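Local coordinates for putative periplasmic or exported protein (Salmonella enterica subsp. enterica serovar Typhimurium, PDB 4GQZ) that probably binds copper in the bacterial periplasm and contributes to copper resistance, and forms a V-shaped dimer, at residues G88-K93 with V134-K139; A8-H13 with Y56-G61; T43-K48 with L124-E129; K63-F68 with Q113-G118. All blocks are in the same frame, centred on the assembly; numbering follows the deposited sequence.

The four contacts run along the elongated chain, from the arm that meets the second subunit to the far beta sheet. Contact 2 (8-13 with 56-61) and contact 1 (88-93 with 134-139) lie on opposite sides of the chain's centre, their own centres 31 Å apart. Contact 3 joins the middle to contact 2, since strands 46-50 and 55-59 are sheet neighbours and Leu47 N lies 2.8 Å from Leu58 O, a probable hydrogen bond; both contacts touch the second subunit. Contact 4, about 4 Å from the chain's centre, shares a sheet with contact 3 and meets contact 1, where Ser114 OG lies 2.7 Å from Met90 O, a probable hydrogen bond.

Contact 1: G88-K93 with V134-K139; sequences GEMPNK and VSYNGK
Selenomethionine Met90 lays its terminal methyl over one face of the Tyr136 ring, toward the rim on the CD2-CE2 side. Met90 CE is 3.9 Å from the centroid of the Tyr136 ring and 26° off the ring normal, a CH-pi contact, the methyl C-H groups meeting the pi cloud. The closest approach is 3.6 Å, from Met90 CE to Tyr136 CE2. The chain runs straight through chi2 (-180°) and bends only at chi3 (69°), and this last turn sets the methyl carbon, rather than the selenium, against the ring. The opposite face of the tyrosine is covered from within its own segment by Asn137 CB, 4.0 Å above the ring plane and over its centre. The phenol oxygen has a different partner. Lys93 folds at chi2 and chi4, bringing NZ to Tyr136 OH as a hydrogen-bond donor at 3.2 Å, while its CD methylene lies 3.7 Å from the same oxygen. The ammonium approaches the ring obliquely.

Tyr136 ends strand 129-136 and is the first residue of a type I' turn whose corners are Asn137 and Gly138, closing a beta hairpin with strand 139-146. Phe95 of strand 94-101 also meets the tyrosine ring and touches Met90. On the loop side, Ser114 OG is hydrogen-bonded to Met90 O and Lys93 N, tying the loop back to the 113-118 segment. The contact thus combines an apolar methyl-on-ring contact with a charged donor at the hydroxyl, and a positive charge beside the phenol oxygen would be expected to ease loss of its proton somewhat.

Contact 2: A8-H13 with Y56-G61; sequences AFLAQH and YTLPLG
Phe9 and Tyr56 form the aromatic part of this interface between helix 5-12 and strand 55-59. Their ring centroids are 5.3 Å apart and their planes meet at 54°, an oblique pairing. Tyr56 CD2 lies over one face of the Phe9 ring, and the closest approach falls nearer the phenylalanine's root, at 3.6 Å from Phe9 CB to Tyr56 CE2. With CG anti to the backbone N (chi1 180°), the Phe9 ring runs on past the tyrosine, and its CB and CG are left lying against the CE2 corner of that ring.

The aliphatic part is looser: Leu10 CD1 and Leu58 CD1 meet methyl to methyl at 4.3 Å. No hydrogen bond crosses between the segments.

Polar bonding serves the helix end instead. His13 ND1 donates to Phe9 O at 3.1 Å, tilted 34° from the carbonyl plane. This bond also brings ND1 over the centre of the Phe9 ring, 3.3 Å above its plane, so ND1 sits over one face, with Tyr56 CD2 over the other.

Around the contact, Leu49 of strand 46-50 touches both Phe9 and Leu58, and Ile23 of helix 20-28 also packs on Leu58. The second subunit comes close as well: Thr57 of the second subunit packs on Leu10, and Glu6 of the second subunit takes a hydrogen bond from Thr57 N of this chain. Helix 5-12 therefore lies against strand 55-59, outermost of its sheet within this chain, at the dimer interface.

Contact 3: T43-K48 with L124-E129; sequences TSTELK and LPRNME
The guanidinium of Arg126 meets the 43-48 segment at its edge, where Ser44 O lies only 6° out of the guanidinium plane and Thr45 CA approaches obliquely. Both terminal nitrogens grip this one carbonyl oxygen end-on. NH1 of Arg126 donates to Ser44 O at 2.8 Å and NH2 donates to the same atom at 2.9 Å; the NH2 bond runs nearly along the C=O axis. The donor angles of 148° and 141° show the bending expected when two N-H groups converge on a single acceptor. An extended chain from CG to NE carries the group across, and NE donates to Gly61 O, so three nitrogens are engaged and the plane's rotation is restrained.

The carbonyl is presented by a compact turn. Thr43 OG1 accepts from Thr45 N at 3.0 Å and from Glu46 N at 2.9 Å, while the Ser44 hydroxyl is bonded to Asp149 O. Phe64 of strand 63-68 lies against both Ser44 and Arg126, and Thr19 of the second subunit also packs on the arginine. Here an ST turn with an overlapping ST motif leads into strand 46-50 and is joined by a bifurcated arginine-to-carbonyl grip to the loop after strand 120-125, linking two beta sheets.

Contact 4: K63-F68 with Q113-G118; sequences KFYLSF and QSYRNG
Tyr65 and Tyr115 reach toward each other from the strand and the loop, with the Tyr65 hydroxyl arriving at the edge of the Tyr115 ring, near its plane. The gap is 4.3 Å from Tyr65 OH to Tyr115 CE2, a loose contact with no stacking and no direct hydrogen bond between the two residues. A water completes the approach: it donates to Tyr65 OH at 2.8 Å, lying at the edge of that tyrosine's ring and in its plane, and is hydrogen-bonded to Tyr115 OH at 2.9 Å. A chi1 of -169° turns the Tyr65 ring away from its own backbone N and out toward the loop.

The hydroxyls are also anchored by protein groups. Tyr65 OH is hydrogen-bonded to Asp28 OD2, an oxygen it shares with Ser67 OG, whereas Tyr115 OH pairs with Gly121 N. Asp28 OD1 in turn meets Asn117 ND2, so one carboxylate at the end of helix 20-28 links strand 63-68 to the loop. Three polar groups gathered on one carboxylate would probably help hold its charge.

Farther along the strand, the backbone comes near the loop, and Phe68 O and Gly118 O lie 4.1 Å apart without bonding. Gly118 closes a type I beta turn from Tyr115, with Gly118 N donating to Tyr115 O at 2.9 Å, and its positive phi of 80° suits a glycine. This turn leads toward strand 120-125, the antiparallel neighbour of 63-68. A water-bridged pair of tyrosines in this way joins a central strand of the mixed sheet to the turn-bearing loop that precedes its partner strand.

Contact 1: G88-K93 with V134-K139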
loop_
_atom_site.group_PDB
_atom_site.type_symbol
_atom_site.label_atom_id
_atom_site.label_comp_id
_atom_site.label_asym_id
_atom_site.label_seq_id
_atom_site.Cartn_x
_atom_site.Cartn_y
_atom_site.Cartn_z
ATOM N N GLY B 88 7.522 24.173 -3.944
ATOM C CA GLY B 88 7.902 24.763 -2.669
ATOM C C GLY B 88 9.065 25.726 -2.855
ATOM O O GLY B 88 9.763 25.700 -3.884
ATOM N N GLU B 89 9.284 26.563 -1.843
ATOM C CA GLU B 89 10.324 27.586 -1.867
ATOM C C GLU B 89 11.743 27.021 -1.812
ATOM O O GLU B 89 12.686 27.669 -2.267
ATOM C CB GLU B 89 10.121 28.546 -0.686
ATOM C CG GLU B 89 10.813 29.901 -0.817
ATOM C CD GLU B 89 10.479 30.836 0.337
ATOM O OE1 GLU B 89 11.078 30.660 1.431
ATOM O OE2 GLU B 89 9.626 31.738 0.140
HETATM N N MSE B 90 11.913 25.834 -1.233
HETATM C CA MSE B 90 13.266 25.355 -0.936
HETATM C C MSE B 90 13.647 23.992 -1.540
HETATM O O MSE B 90 13.823 23.016 -0.801
HETATM C CB MSE B 90 13.489 25.305 0.582
HETATM C CG MSE B 90 13.041 26.552 1.331
HETATM SE SE MSE B 90 13.350 26.438 3.272
HETATM C CE MSE B 90 15.317 26.500 3.292
ATOM N N PRO B 91 13.818 23.929 -2.870
ATOM C CA PRO B 91 14.209 22.674 -3.524
ATOM C C PRO B 91 15.635 22.264 -3.206
ATOM O O PRO B 91 16.472 23.122 -2.905
ATOM C CB PRO B 91 14.116 23.014 -5.015
ATOM C CG PRO B 91 14.270 24.516 -5.072
ATOM C CD PRO B 91 13.542 24.990 -3.850
ATOM N N ASN B 92 15.896 20.964 -3.291
ATOM C CA ASN B 92 17.241 20.405 -3.143
ATOM C C ASN B 92 18.050 20.959 -1.976
ATOM O O ASN B 92 19.216 21.327 -2.132
ATOM C CB ASN B 92 18.016 20.548 -4.454
ATOM C CG ASN B 92 17.354 19.801 -5.596
ATOM O OD1 ASN B 92 17.016 18.622 -5.463
ATOM N ND2 ASN B 92 17.146 20.485 -6.718
ATOM N N LYS B 93 17.430 21.011 -0.804
ATOM C CA LYS B 93 18.106 21.494 0.390
ATOM C C LYS B 93 18.159 20.361 1.398
ATOM O O LYS B 93 17.267 19.535 1.427
ATOM C CB LYS B 93 17.364 22.705 0.981
ATOM C CG LYS B 93 17.476 24.004 0.150
ATOM C CD LYS B 93 18.917 24.479 0.075
ATOM C CE LYS B 93 19.063 25.826 -0.645
ATOM N NZ LYS B 93 18.485 26.943 0.150
ATOM N N VAL B 134 11.302 20.304 11.785
ATOM C CA VAL B 134 12.244 20.365 10.686
ATOM C C VAL B 134 13.313 21.379 11.066
ATOM O O VAL B 134 13.027 22.368 11.751
ATOM C CB VAL B 134 11.535 20.779 9.371
ATOM C CG1 VAL B 134 12.535 20.908 8.234
ATOM C CG2 VAL B 134 10.476 19.764 9.018
ATOM N N SER B 135 14.557 21.121 10.679
ATOM C CA SER B 135 15.604 22.085 10.984
ATOM C C SER B 135 16.563 22.237 9.810
ATOM O O SER B 135 16.843 21.271 9.095
ATOM C CB SER B 135 16.330 21.726 12.286
ATOM O OG SER B 135 17.365 20.795 12.058
ATOM N N TYR B 136 17.036 23.463 9.603
ATOM C CA TYR B 136 17.910 23.797 8.477
ATOM C C TYR B 136 18.827 24.940 8.885
ATOM O O TYR B 136 18.341 25.983 9.300
ATOM C CB TYR B 136 17.063 24.231 7.281
ATOM C CG TYR B 136 17.850 24.831 6.137
ATOM C CD1 TYR B 136 18.621 24.026 5.305
ATOM C CD2 TYR B 136 17.820 26.201 5.885
ATOM C CE1 TYR B 136 19.340 24.565 4.252
ATOM C CE2 TYR B 136 18.533 26.751 4.833
ATOM C CZ TYR B 136 19.290 25.927 4.021
ATOM O OH TYR B 136 20.003 26.466 2.973
ATOM N N ASN B 137 20.140 24.720 8.792
ATOM C CA ASN B 137 21.156 25.757 9.032
ATOM C C ASN B 137 20.862 26.640 10.260
ATOM O O ASN B 137 20.774 27.866 10.174
ATOM C CB ASN B 137 21.383 26.581 7.747
ATOM C CG ASN B 137 22.476 27.639 7.895
ATOM O OD1 ASN B 137 23.663 27.322 8.011
ATOM N ND2 ASN B 137 22.072 28.909 7.877
ATOM N N GLY B 138 20.651 25.992 11.396
ATOM C CA GLY B 138 20.440 26.710 12.639
ATOM C C GLY B 138 18.998 27.092 12.923
ATOM O O GLY B 138 18.700 27.570 14.015
ATOM N N LYS B 139 18.104 26.880 11.957
ATOM C CA LYS B 139 16.720 27.346 12.089
ATOM C C LYS B 139 15.766 26.161 12.173
ATOM O O LYS B 139 16.042 25.118 11.591
ATOM C CB LYS B 139 16.329 28.207 10.882
ATOM C CG LYS B 139 17.194 29.437 10.657
ATOM C CD LYS B 139 16.693 30.211 9.428
ATOM C CE LYS B 139 17.836 30.579 8.475
ATOM N NZ LYS B 139 18.878 31.432 9.111
#

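Contact 2: A8-H13 with Y56-G61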
loop_
_atom_site.group_PDB
_atom_site.type_symbol
_atom_site.label_atom_id
_atom_site.label_comp_id
_atom_site.label_asym_id
_atom_site.label_seq_id
_atom_site.Cartn_x
_atom_site.Cartn_y
_atom_site.Cartn_z
ATOM N N ALA B 8 -3.645 1.167 -18.777
ATOM C CA ALA B 8 -2.792 1.689 -19.837
ATOM C C ALA B 8 -2.052 2.969 -19.413
ATOM O O ALA B 8 -0.887 3.154 -19.773
ATOM C CB ALA B 8 -3.587 1.907 -21.118
ATOM N N PHE B 9 -2.722 3.837 -18.650
ATOM C CA PHE B 9 -2.100 5.063 -18.134
ATOM C C PHE B 9 -0.868 4.696 -17.327
ATOM O O PHE B 9 0.202 5.261 -17.523
ATOM C CB PHE B 9 -3.091 5.836 -17.245
ATOM C CG PHE B 9 -2.532 7.115 -16.657
ATOM C CD1 PHE B 9 -1.843 7.098 -15.459
ATOM C CD2 PHE B 9 -2.718 8.336 -17.304
ATOM C CE1 PHE B 9 -1.332 8.264 -14.910
ATOM C CE2 PHE B 9 -2.215 9.511 -16.761
ATOM C CZ PHE B 9 -1.517 9.472 -15.562
ATOM N N LEU B 10 -1.029 3.739 -16.417
ATOM C CA LEU B 10 0.089 3.262 -15.600
ATOM C C LEU B 10 1.284 2.835 -16.463
ATOM O O LEU B 10 2.418 3.249 -16.225
ATOM C CB LEU B 10 -0.367 2.115 -14.687
ATOM C CG LEU B 10 -0.811 2.480 -13.272
ATOM C CD1 LEU B 10 -1.798 3.594 -13.289
ATOM C CD2 LEU B 10 -1.406 1.300 -12.564
ATOM N N ALA B 11 1.011 2.037 -17.490
ATOM C CA ALA B 11 2.052 1.517 -18.372
ATOM C C ALA B 11 2.814 2.611 -19.120
ATOM O O ALA B 11 4.022 2.496 -19.326
ATOM C CB ALA B 11 1.452 0.520 -19.347
ATOM N N GLN B 12 2.116 3.670 -19.523
ATOM C CA GLN B 12 2.707 4.693 -20.390
ATOM C C GLN B 12 3.442 5.797 -19.633
ATOM O O GLN B 12 4.151 6.603 -20.242
ATOM C CB GLN B 12 1.630 5.326 -21.284
ATOM C CG GLN B 12 0.606 6.159 -20.514
ATOM C CD GLN B 12 -0.200 7.103 -21.401
ATOM O OE1 GLN B 12 0.124 7.312 -22.576
ATOM N NE2 GLN B 12 -1.261 7.684 -20.832
ATOM N N HIS B 13 3.261 5.853 -18.317
ATOM C CA HIS B 13 3.903 6.896 -17.527
ATOM C C HIS B 13 5.007 6.360 -16.633
ATOM O O HIS B 13 5.512 7.081 -15.772
ATOM C CB HIS B 13 2.873 7.676 -16.711
ATOM C CG HIS B 13 2.046 8.608 -17.535
ATOM N ND1 HIS B 13 0.745 8.332 -17.898
ATOM C CD2 HIS B 13 2.347 9.802 -18.096
ATOM C CE1 HIS B 13 0.279 9.322 -18.639
ATOM N NE2 HIS B 13 1.231 10.227 -18.770
ATOM N N TYR B 56 -8.216 8.616 -12.489
ATOM C CA TYR B 56 -8.014 7.260 -11.998
ATOM C C TYR B 56 -7.664 7.368 -10.538
ATOM O O TYR B 56 -7.016 8.336 -10.141
ATOM C CB TYR B 56 -6.873 6.583 -12.758
ATOM C CG TYR B 56 -7.016 6.709 -14.266
ATOM C CD1 TYR B 56 -8.123 6.194 -14.919
ATOM C CD2 TYR B 56 -6.040 7.352 -15.026
ATOM C CE1 TYR B 56 -8.269 6.321 -16.310
ATOM C CE2 TYR B 56 -6.169 7.483 -16.406
ATOM C CZ TYR B 56 -7.288 6.963 -17.034
ATOM O OH TYR B 56 -7.408 7.103 -18.393
ATOM N N THR B 57 -8.098 6.396 -9.737
ATOM C CA THR B 57 -7.814 6.406 -8.300
ATOM C C THR B 57 -7.158 5.121 -7.825
ATOM O O THR B 57 -7.713 4.028 -7.988
ATOM C CB THR B 57 -9.081 6.637 -7.452
ATOM O OG1 THR B 57 -10.058 5.634 -7.760
ATOM C CG2 THR B 57 -9.665 8.017 -7.720
ATOM N N LEU B 58 -5.976 5.252 -7.230
ATOM C CA LEU B 58 -5.253 4.102 -6.722
ATOM C C LEU B 58 -5.253 4.181 -5.202
ATOM O O LEU B 58 -4.782 5.165 -4.631
ATOM C CB LEU B 58 -3.818 4.099 -7.237
ATOM C CG LEU B 58 -3.577 4.190 -8.743
ATOM C CD1 LEU B 58 -2.083 4.110 -9.058
ATOM C CD2 LEU B 58 -4.350 3.124 -9.503
ATOM N N PRO B 59 -5.802 3.158 -4.542
ATOM C CA PRO B 59 -5.812 3.145 -3.072
ATOM C C PRO B 59 -4.401 3.105 -2.513
ATOM O O PRO B 59 -3.526 2.425 -3.084
ATOM C CB PRO B 59 -6.535 1.837 -2.737
ATOM C CG PRO B 59 -7.361 1.525 -3.974
ATOM C CD PRO B 59 -6.517 2.005 -5.122
ATOM N N LEU B 60 -4.176 3.838 -1.423
ATOM C CA LEU B 60 -2.922 3.743 -0.689
ATOM C C LEU B 60 -2.879 2.487 0.168
ATOM O O LEU B 60 -3.851 1.726 0.247
ATOM C CB LEU B 60 -2.707 4.994 0.180
ATOM C CG LEU B 60 -1.987 6.204 -0.432
ATOM C CD1 LEU B 60 -2.162 6.327 -1.941
ATOM C CD2 LEU B 60 -2.390 7.516 0.255
ATOM N N GLY B 61 -1.738 2.265 0.810
ATOM C CA GLY B 61 -1.551 1.106 1.654
ATOM C C GLY B 61 -1.650 1.441 3.129
ATOM O O GLY B 61 -2.376 2.359 3.505
#

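Contact 3: T43-K48 with L124-E129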
loop_
_atom_site.group_PDB
_atom_site.type_symbol
_atom_site.label_atom_id
_atom_site.label_comp_id
_atom_site.label_asym_id
_atom_site.label_seq_id
_atom_site.Cartn_x
_atom_site.Cartn_y
_atom_site.Cartn_z
ATOM N N THR B 43 -4.479 11.991 -1.323
ATOM C CA THR B 43 -5.302 12.198 -0.140
ATOM C C THR B 43 -4.887 11.180 0.891
ATOM O O THR B 43 -3.955 10.416 0.670
ATOM C CB THR B 43 -6.794 11.994 -0.433
ATOM O OG1 THR B 43 -7.100 10.592 -0.481
ATOM C CG2 THR B 43 -7.168 12.629 -1.760
ATOM N N SER B 44 -5.578 11.154 2.022
ATOM C CA SER B 44 -5.237 10.212 3.071
ATOM C C SER B 44 -5.372 8.766 2.590
ATOM O O SER B 44 -4.717 7.859 3.116
ATOM C CB SER B 44 -6.149 10.428 4.270
ATOM O OG SER B 44 -7.506 10.388 3.863
ATOM N N THR B 45 -6.225 8.540 1.598
ATOM C CA THR B 45 -6.510 7.167 1.209
ATOM C C THR B 45 -6.312 6.855 -0.264
ATOM O O THR B 45 -6.296 5.685 -0.623
ATOM C CB THR B 45 -7.938 6.705 1.635
ATOM O OG1 THR B 45 -8.915 7.622 1.127
ATOM C CG2 THR B 45 -8.047 6.641 3.163
ATOM N N GLU B 46 -6.166 7.881 -1.103
ATOM C CA GLU B 46 -6.060 7.669 -2.552
ATOM C C GLU B 46 -4.967 8.482 -3.237
ATOM O O GLU B 46 -4.691 9.628 -2.865
ATOM C CB GLU B 46 -7.372 8.045 -3.252
ATOM C CG GLU B 46 -8.644 7.502 -2.640
ATOM C CD GLU B 46 -9.880 8.060 -3.326
ATOM O OE1 GLU B 46 -9.726 8.942 -4.208
ATOM O OE2 GLU B 46 -10.999 7.619 -2.985
ATOM N N LEU B 47 -4.377 7.902 -4.279
ATOM C CA LEU B 47 -3.589 8.674 -5.226
ATOM C C LEU B 47 -4.508 8.910 -6.434
ATOM O O LEU B 47 -5.052 7.954 -6.983
ATOM C CB LEU B 47 -2.388 7.844 -5.655
ATOM C CG LEU B 47 -1.126 8.438 -6.276
ATOM C CD1 LEU B 47 -0.688 7.597 -7.459
ATOM C CD2 LEU B 47 -1.230 9.931 -6.601
ATOM N N LYS B 48 -4.723 10.165 -6.826
ATOM C CA LYS B 48 -5.590 10.467 -7.982
ATOM C C LYS B 48 -4.750 10.879 -9.171
ATOM O O LYS B 48 -3.914 11.777 -9.069
ATOM C CB LYS B 48 -6.572 11.597 -7.671
ATOM C CG LYS B 48 -7.458 11.386 -6.461
ATOM C CD LYS B 48 -8.217 12.693 -6.163
ATOM C CE LYS B 48 -8.964 12.648 -4.833
ATOM N NZ LYS B 48 -9.373 14.024 -4.397
ATOM N N LEU B 124 3.942 7.378 7.235
ATOM C CA LEU B 124 3.676 7.394 8.667
ATOM C C LEU B 124 2.573 6.394 9.026
ATOM O O LEU B 124 1.688 6.121 8.210
ATOM C CB LEU B 124 3.262 8.813 9.085
ATOM C CG LEU B 124 4.284 9.943 8.898
ATOM C CD1 LEU B 124 3.683 11.270 9.273
ATOM C CD2 LEU B 124 5.515 9.693 9.755
ATOM N N PRO B 125 2.624 5.844 10.250
ATOM C CA PRO B 125 1.526 4.986 10.724
ATOM C C PRO B 125 0.222 5.767 10.680
ATOM O O PRO B 125 0.237 6.977 10.903
ATOM C CB PRO B 125 1.893 4.695 12.187
ATOM C CG PRO B 125 3.345 5.062 12.332
ATOM C CD PRO B 125 3.636 6.107 11.294
ATOM N N ARG B 126 -0.881 5.097 10.371
ATOM C CA ARG B 126 -2.180 5.761 10.309
ATOM C C ARG B 126 -2.770 5.969 11.700
ATOM O O ARG B 126 -2.408 5.270 12.643
ATOM C CB ARG B 126 -3.146 4.937 9.444
ATOM C CG ARG B 126 -2.765 4.932 7.977
ATOM C CD ARG B 126 -3.739 4.123 7.122
ATOM N NE ARG B 126 -3.413 4.242 5.702
ATOM C CZ ARG B 126 -3.696 5.302 4.949
ATOM N NH1 ARG B 126 -4.303 6.364 5.467
ATOM N NH2 ARG B 126 -3.373 5.304 3.666
ATOM N N ASN B 127 -3.669 6.939 11.817
ATOM C CA ASN B 127 -4.370 7.215 13.069
ATOM C C ASN B 127 -3.464 7.560 14.239
ATOM O O ASN B 127 -3.760 7.212 15.380
ATOM C CB ASN B 127 -5.308 6.056 13.428
ATOM C CG ASN B 127 -6.397 5.871 12.395
ATOM O OD1 ASN B 127 -7.102 6.818 12.053
ATOM N ND2 ASN B 127 -6.525 4.665 11.876
HETATM N N MSE B 128 -2.362 8.246 13.961
HETATM C CA MSE B 128 -1.558 8.797 15.045
HETATM C C MSE B 128 -1.742 10.307 15.085
HETATM O O MSE B 128 -2.254 10.906 14.137
HETATM C CB MSE B 128 -0.071 8.442 14.890
HETATM C CG MSE B 128 0.558 8.919 13.591
HETATM SE SE MSE B 128 2.463 9.452 13.728
HETATM C CE MSE B 128 2.224 11.147 14.649
ATOM N N GLU B 129 -1.353 10.906 16.206
ATOM C CA GLU B 129 -1.273 12.347 16.359
ATOM C C GLU B 129 0.143 12.616 16.849
ATOM O O GLU B 129 0.718 11.797 17.576
ATOM C CB GLU B 129 -2.267 12.832 17.420
ATOM C CG GLU B 129 -3.670 12.291 17.257
ATOM C CD GLU B 129 -4.629 12.826 18.305
ATOM O OE1 GLU B 129 -5.710 13.330 17.918
ATOM O OE2 GLU B 129 -4.308 12.732 19.510
#

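Contact 4: K63-F68 with Q113-G118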
loop_
_atom_site.group_PDB
_atom_site.type_symbol
_atom_site.label_atom_id
_atom_site.label_comp_id
_atom_site.label_asym_id
_atom_site.label_seq_id
_atom_site.Cartn_x
_atom_site.Cartn_y
_atom_site.Cartn_z
ATOM N N LYS B 63 0.324 2.792 5.169
ATOM C CA LYS B 63 0.973 4.014 5.626
ATOM C C LYS B 63 0.339 5.272 5.046
ATOM O O LYS B 63 -0.062 5.304 3.875
ATOM C CB LYS B 63 2.450 3.990 5.242
ATOM C CG LYS B 63 3.232 2.854 5.874
ATOM C CD LYS B 63 3.354 3.079 7.367
ATOM C CE LYS B 63 4.244 2.016 8.016
ATOM N NZ LYS B 63 3.815 0.644 7.615
ATOM N N PHE B 64 0.278 6.312 5.871
ATOM C CA PHE B 64 -0.187 7.630 5.456
ATOM C C PHE B 64 0.998 8.413 4.869
ATOM O O PHE B 64 2.110 8.410 5.423
ATOM C CB PHE B 64 -0.734 8.325 6.704
ATOM C CG PHE B 64 -1.348 9.677 6.459
ATOM C CD1 PHE B 64 -0.556 10.800 6.290
ATOM C CD2 PHE B 64 -2.724 9.828 6.472
ATOM C CE1 PHE B 64 -1.124 12.044 6.106
ATOM C CE2 PHE B 64 -3.296 11.068 6.302
ATOM C CZ PHE B 64 -2.503 12.172 6.110
ATOM N N TYR B 65 0.771 9.083 3.746
ATOM C CA TYR B 65 1.800 9.927 3.149
ATOM C C TYR B 65 1.584 11.384 3.490
ATOM O O TYR B 65 0.577 11.987 3.105
ATOM C CB TYR B 65 1.785 9.789 1.638
ATOM C CG TYR B 65 2.975 10.405 0.914
ATOM C CD1 TYR B 65 4.230 9.827 0.996
ATOM C CD2 TYR B 65 2.820 11.520 0.088
ATOM C CE1 TYR B 65 5.316 10.351 0.302
ATOM C CE2 TYR B 65 3.908 12.055 -0.616
ATOM C CZ TYR B 65 5.149 11.455 -0.495
ATOM O OH TYR B 65 6.242 11.952 -1.164
ATOM N N LEU B 66 2.546 11.951 4.203
ATOM C CA LEU B 66 2.561 13.376 4.451
ATOM C C LEU B 66 3.692 14.033 3.655
ATOM O O LEU B 66 4.862 13.647 3.779
ATOM C CB LEU B 66 2.752 13.610 5.942
ATOM C CG LEU B 66 2.850 15.070 6.373
ATOM C CD1 LEU B 66 1.552 15.824 6.061
ATOM C CD2 LEU B 66 3.213 15.128 7.856
ATOM N N SER B 67 3.363 15.035 2.843
ATOM C CA SER B 67 4.409 15.759 2.106
ATOM C C SER B 67 4.460 17.202 2.597
ATOM O O SER B 67 3.441 17.887 2.635
ATOM C CB SER B 67 4.177 15.664 0.583
ATOM O OG SER B 67 5.318 16.095 -0.162
ATOM N N PHE B 68 5.634 17.662 3.017
ATOM C CA PHE B 68 5.724 19.002 3.574
ATOM C C PHE B 68 6.822 19.834 2.918
ATOM O O PHE B 68 7.800 19.295 2.374
ATOM C CB PHE B 68 5.937 18.907 5.095
ATOM C CG PHE B 68 7.148 18.115 5.489
ATOM C CD1 PHE B 68 7.071 16.743 5.659
ATOM C CD2 PHE B 68 8.360 18.752 5.722
ATOM C CE1 PHE B 68 8.186 16.006 6.036
ATOM C CE2 PHE B 68 9.478 18.028 6.096
ATOM C CZ PHE B 68 9.388 16.643 6.253
ATOM N N GLN B 113 16.730 15.145 2.165
ATOM C CA GLN B 113 16.917 16.162 1.139
ATOM C C GLN B 113 15.577 16.494 0.499
ATOM O O GLN B 113 14.876 15.591 0.046
ATOM C CB GLN B 113 17.843 15.596 0.069
ATOM C CG GLN B 113 18.361 16.608 -0.924
ATOM C CD GLN B 113 19.624 17.280 -0.443
ATOM O OE1 GLN B 113 19.958 17.230 0.746
ATOM N NE2 GLN B 113 20.344 17.906 -1.361
ATOM N N SER B 114 15.200 17.772 0.465
ATOM C CA SER B 114 13.972 18.166 -0.240
ATOM C C SER B 114 14.121 17.866 -1.722
ATOM O O SER B 114 15.236 17.834 -2.242
ATOM C CB SER B 114 13.654 19.649 -0.033
ATOM O OG SER B 114 14.712 20.467 -0.514
ATOM N N TYR B 115 13.005 17.638 -2.406
ATOM C CA TYR B 115 13.053 17.280 -3.828
ATOM C C TYR B 115 13.075 18.535 -4.693
ATOM O O TYR B 115 13.086 19.660 -4.172
ATOM C CB TYR B 115 11.855 16.405 -4.217
ATOM C CG TYR B 115 11.497 15.375 -3.167
ATOM C CD1 TYR B 115 12.487 14.692 -2.475
ATOM C CD2 TYR B 115 10.169 15.112 -2.851
ATOM C CE1 TYR B 115 12.170 13.766 -1.495
ATOM C CE2 TYR B 115 9.838 14.184 -1.870
ATOM C CZ TYR B 115 10.847 13.514 -1.199
ATOM O OH TYR B 115 10.543 12.580 -0.221
ATOM N N ARG B 116 13.072 18.325 -6.006
ATOM C CA ARG B 116 13.066 19.396 -6.999
ATOM C C ARG B 116 11.856 20.307 -6.786
ATOM O O ARG B 116 11.924 21.516 -7.036
ATOM C CB ARG B 116 13.055 18.780 -8.407
ATOM C CG ARG B 116 12.839 19.776 -9.560
ATOM C CD ARG B 116 13.906 20.852 -9.553
ATOM N NE ARG B 116 13.341 22.144 -9.942
ATOM C CZ ARG B 116 13.154 22.518 -11.202
ATOM N NH1 ARG B 116 13.495 21.693 -12.190
ATOM N NH2 ARG B 116 12.625 23.711 -11.476
ATOM N N ASN B 117 10.759 19.727 -6.300
ATOM C CA ASN B 117 9.546 20.495 -6.055
ATOM C C ASN B 117 9.506 21.175 -4.680
ATOM O O ASN B 117 8.492 21.758 -4.308
ATOM C CB ASN B 117 8.290 19.640 -6.287
ATOM C CG ASN B 117 8.098 18.547 -5.219
ATOM O OD1 ASN B 117 8.962 18.329 -4.379
ATOM N ND2 ASN B 117 6.958 17.859 -5.268
ATOM N N GLY B 118 10.600 21.084 -3.928
ATOM C CA GLY B 118 10.679 21.724 -2.622
ATOM C C GLY B 118 10.014 20.976 -1.476
ATOM O O GLY B 118 9.975 21.474 -0.335
HETATM O O HOH W 1 8.695 10.630 -1.393
#